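Local atomic coordinates of conserved hypothetical protein (Corynebacterium diphtheriae NCTC 13129, PDB entry 2GS5), a protein that is of unknown function but belongs to the YqgE/AlgH (UPF0301) family of conserved bacterial proteins. Residues E44-L52 and F135-L146. Residues are numbered along the deposited sequence; the frame is centred on the assembly and turned at random.
Sequences EYATFGVNL and FAGHAEWAPGQL
Thr47 and Gly49 of strand 47-51 form antiparallel hydrogen-bonded pairs with Trp141 and Ala139 of the neighbouring strand in the mixed beta sheet of this AlgH-like protein. Four backbone hydrogen bonds join them. Thr47 N donates to Trp141 O at 3.0 Å, and Trp141 N returns a bond to Thr47 O, both in the carbonyl planes. Gly49 and Ala139 exchange the other two, with Ala139 N to Gly49 O nearly straight at 179°. Phe48 is paired with Glu140 at the non-hydrogen-bonded position between them, both side chains on the same face. Its own backbone hydrogen bonds run to strand 36-42, so strand 47-51 is held along both edges. Thr47 OG1 hydrogen-bonds His42 ND1, and Trp141 NE1 hydrogen-bonds Glu149 OE1. His138 ND1 donates weakly to Ala139 O, which also accepts from Gly49 N, while His138 NE2 is hydrogen-bonded to Asn84 ND2. Glu140 is extended, with CG anti to the backbone N (chi1 -176°). It runs alongside the Phe48 ring, its CD 3.8 Å from Phe48 CE1. A water donates to Tyr45 O and Glu140 OE2, bridging loop and carboxylate. Before the corner at Gly137, Phe135 CZ touches Leu52 CD2. Val50 CG2 sits over the centre of the Phe135 ring, 4.1 Å from its centroid.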
# COMPACT_ATOMS: atom_id res chain seq x y z
N GLU A 44 8.10 0.27 17.34
CA GLU A 44 9.41 0.65 17.84
C GLU A 44 10.49 -0.20 17.18
O GLU A 44 11.64 0.23 17.09
CB GLU A 44 9.46 0.49 19.37
CG GLU A 44 10.64 1.18 20.05
CD GLU A 44 11.82 0.26 20.30
OE1 GLU A 44 11.60 -0.92 20.67
OE2 GLU A 44 12.97 0.71 20.14
N TYR A 45 10.10 -1.38 16.71
CA TYR A 45 11.01 -2.30 16.04
C TYR A 45 11.39 -1.80 14.64
O TYR A 45 12.56 -1.70 14.30
CB TYR A 45 10.35 -3.69 15.96
CG TYR A 45 11.21 -4.74 15.32
CD1 TYR A 45 12.23 -5.36 16.05
CD2 TYR A 45 11.03 -5.11 13.99
CE1 TYR A 45 13.05 -6.32 15.46
CE2 TYR A 45 11.84 -6.07 13.40
CZ TYR A 45 12.84 -6.67 14.13
OH TYR A 45 13.63 -7.62 13.54
N ALA A 46 10.38 -1.48 13.83
CA ALA A 46 10.61 -0.96 12.47
C ALA A 46 9.30 -0.52 11.84
O ALA A 46 8.25 -0.68 12.44
CB ALA A 46 11.27 -2.01 11.60
N THR A 47 9.38 0.04 10.63
CA THR A 47 8.19 0.34 9.85
C THR A 47 8.25 -0.55 8.62
O THR A 47 9.31 -0.68 8.00
CB THR A 47 8.16 1.80 9.40
OG1 THR A 47 8.32 2.63 10.56
CG2 THR A 47 6.85 2.15 8.70
N PHE A 48 7.12 -1.18 8.29
CA PHE A 48 7.03 -2.07 7.14
C PHE A 48 5.94 -1.59 6.21
O PHE A 48 4.90 -1.11 6.66
CB PHE A 48 6.67 -3.49 7.58
CG PHE A 48 7.67 -4.10 8.52
CD1 PHE A 48 8.69 -4.90 8.05
CD2 PHE A 48 7.59 -3.85 9.89
CE1 PHE A 48 9.61 -5.46 8.92
CE2 PHE A 48 8.51 -4.40 10.77
CZ PHE A 48 9.52 -5.21 10.28
N GLY A 49 6.15 -1.76 4.91
CA GLY A 49 5.15 -1.39 3.94
C GLY A 49 5.20 -2.22 2.68
O GLY A 49 6.17 -2.96 2.46
N VAL A 50 4.13 -2.14 1.91
CA VAL A 50 4.10 -2.75 0.59
C VAL A 50 3.72 -1.70 -0.47
O VAL A 50 2.73 -0.96 -0.36
CB VAL A 50 3.13 -3.97 0.51
CG1 VAL A 50 3.66 -5.16 1.35
CG2 VAL A 50 1.71 -3.60 0.93
N ASN A 51 4.54 -1.65 -1.52
CA ASN A 51 4.24 -0.83 -2.67
C ASN A 51 2.95 -1.31 -3.32
O ASN A 51 2.75 -2.52 -3.46
CB ASN A 51 5.39 -0.92 -3.67
CG ASN A 51 5.30 0.10 -4.79
OD1 ASN A 51 4.46 1.00 -4.80
ND2 ASN A 51 6.20 -0.04 -5.76
N LEU A 52 2.09 -0.36 -3.69
CA LEU A 52 0.82 -0.64 -4.35
C LEU A 52 0.87 -0.44 -5.87
O LEU A 52 -0.10 -0.76 -6.56
CB LEU A 52 -0.27 0.26 -3.78
CG LEU A 52 -0.49 0.21 -2.27
CD1 LEU A 52 -1.65 1.13 -1.89
CD2 LEU A 52 -0.77 -1.22 -1.82
N PHE A 135 0.82 -9.25 -2.30
CA PHE A 135 2.09 -8.58 -2.52
C PHE A 135 3.26 -9.47 -2.17
O PHE A 135 3.31 -10.02 -1.07
CB PHE A 135 2.17 -7.31 -1.68
CG PHE A 135 1.05 -6.36 -1.97
CD1 PHE A 135 1.19 -5.35 -2.91
CD2 PHE A 135 -0.18 -6.52 -1.33
CE1 PHE A 135 0.14 -4.50 -3.21
CE2 PHE A 135 -1.22 -5.66 -1.61
CZ PHE A 135 -1.07 -4.66 -2.55
N ALA A 136 4.19 -9.61 -3.11
CA ALA A 136 5.41 -10.37 -2.91
C ALA A 136 6.51 -9.40 -2.51
O ALA A 136 6.80 -8.45 -3.24
CB ALA A 136 5.79 -11.11 -4.21
N GLY A 137 7.10 -9.62 -1.35
CA GLY A 137 8.16 -8.76 -0.85
C GLY A 137 7.61 -7.55 -0.13
O GLY A 137 6.41 -7.27 -0.19
N HIS A 138 8.48 -6.83 0.55
CA HIS A 138 8.08 -5.64 1.27
C HIS A 138 9.25 -4.67 1.40
O HIS A 138 10.38 -4.98 1.01
CB HIS A 138 7.56 -6.01 2.66
CG HIS A 138 8.59 -6.61 3.54
ND1 HIS A 138 9.38 -5.87 4.39
CD2 HIS A 138 8.98 -7.90 3.69
CE1 HIS A 138 10.21 -6.67 5.03
NE2 HIS A 138 9.98 -7.91 4.63
N ALA A 139 8.92 -3.49 1.92
CA ALA A 139 9.88 -2.43 2.22
C ALA A 139 9.96 -2.29 3.74
O ALA A 139 8.97 -2.49 4.43
CB ALA A 139 9.45 -1.13 1.58
N GLU A 140 11.15 -1.98 4.25
CA GLU A 140 11.36 -1.82 5.69
C GLU A 140 12.14 -0.54 5.94
O GLU A 140 13.05 -0.20 5.19
CB GLU A 140 12.14 -3.01 6.28
CG GLU A 140 12.32 -2.96 7.81
CD GLU A 140 13.13 -4.12 8.40
OE1 GLU A 140 13.52 -5.04 7.66
OE2 GLU A 140 13.41 -4.08 9.63
N TRP A 141 11.76 0.17 7.01
CA TRP A 141 12.52 1.31 7.53
C TRP A 141 12.99 1.00 8.94
O TRP A 141 12.19 0.62 9.80
CB TRP A 141 11.67 2.59 7.57
CG TRP A 141 11.44 3.16 6.23
CD1 TRP A 141 12.11 4.20 5.65
CD2 TRP A 141 10.50 2.70 5.25
NE1 TRP A 141 11.65 4.41 4.38
CE2 TRP A 141 10.66 3.51 4.10
CE3 TRP A 141 9.54 1.69 5.23
CZ2 TRP A 141 9.88 3.34 2.96
CZ3 TRP A 141 8.78 1.51 4.08
CH2 TRP A 141 8.95 2.34 2.96
N ALA A 142 14.28 1.18 9.17
CA ALA A 142 14.81 1.10 10.52
C ALA A 142 14.16 2.16 11.39
O ALA A 142 13.64 3.16 10.89
CB ALA A 142 16.31 1.29 10.51
N PRO A 143 14.20 1.97 12.72
CA PRO A 143 13.70 3.00 13.62
C PRO A 143 14.27 4.37 13.30
O PRO A 143 15.47 4.51 13.12
CB PRO A 143 14.21 2.53 14.98
CG PRO A 143 14.32 1.07 14.87
CD PRO A 143 14.70 0.79 13.44
N GLY A 144 13.40 5.37 13.21
CA GLY A 144 13.81 6.75 12.95
C GLY A 144 14.12 7.08 11.49
O GLY A 144 14.20 8.25 11.13
N GLN A 145 14.26 6.06 10.65
CA GLN A 145 14.72 6.28 9.27
C GLN A 145 13.63 6.83 8.36
O GLN A 145 13.90 7.69 7.52
CB GLN A 145 15.31 4.97 8.71
CG GLN A 145 15.92 5.08 7.32
CD GLN A 145 17.10 6.03 7.21
OE1 GLN A 145 17.88 6.21 8.16
NE2 GLN A 145 17.26 6.64 6.03
N LEU A 146 12.39 6.36 8.54
CA LEU A 146 11.28 6.91 7.77
C LEU A 146 11.13 8.40 8.07
O LEU A 146 10.98 9.21 7.15
CB LEU A 146 9.97 6.18 8.04
CG LEU A 146 8.75 6.73 7.31
CD1 LEU A 146 8.98 6.80 5.80
CD2 LEU A 146 7.54 5.88 7.65
O HOH W 1 14.50 -2.33 11.83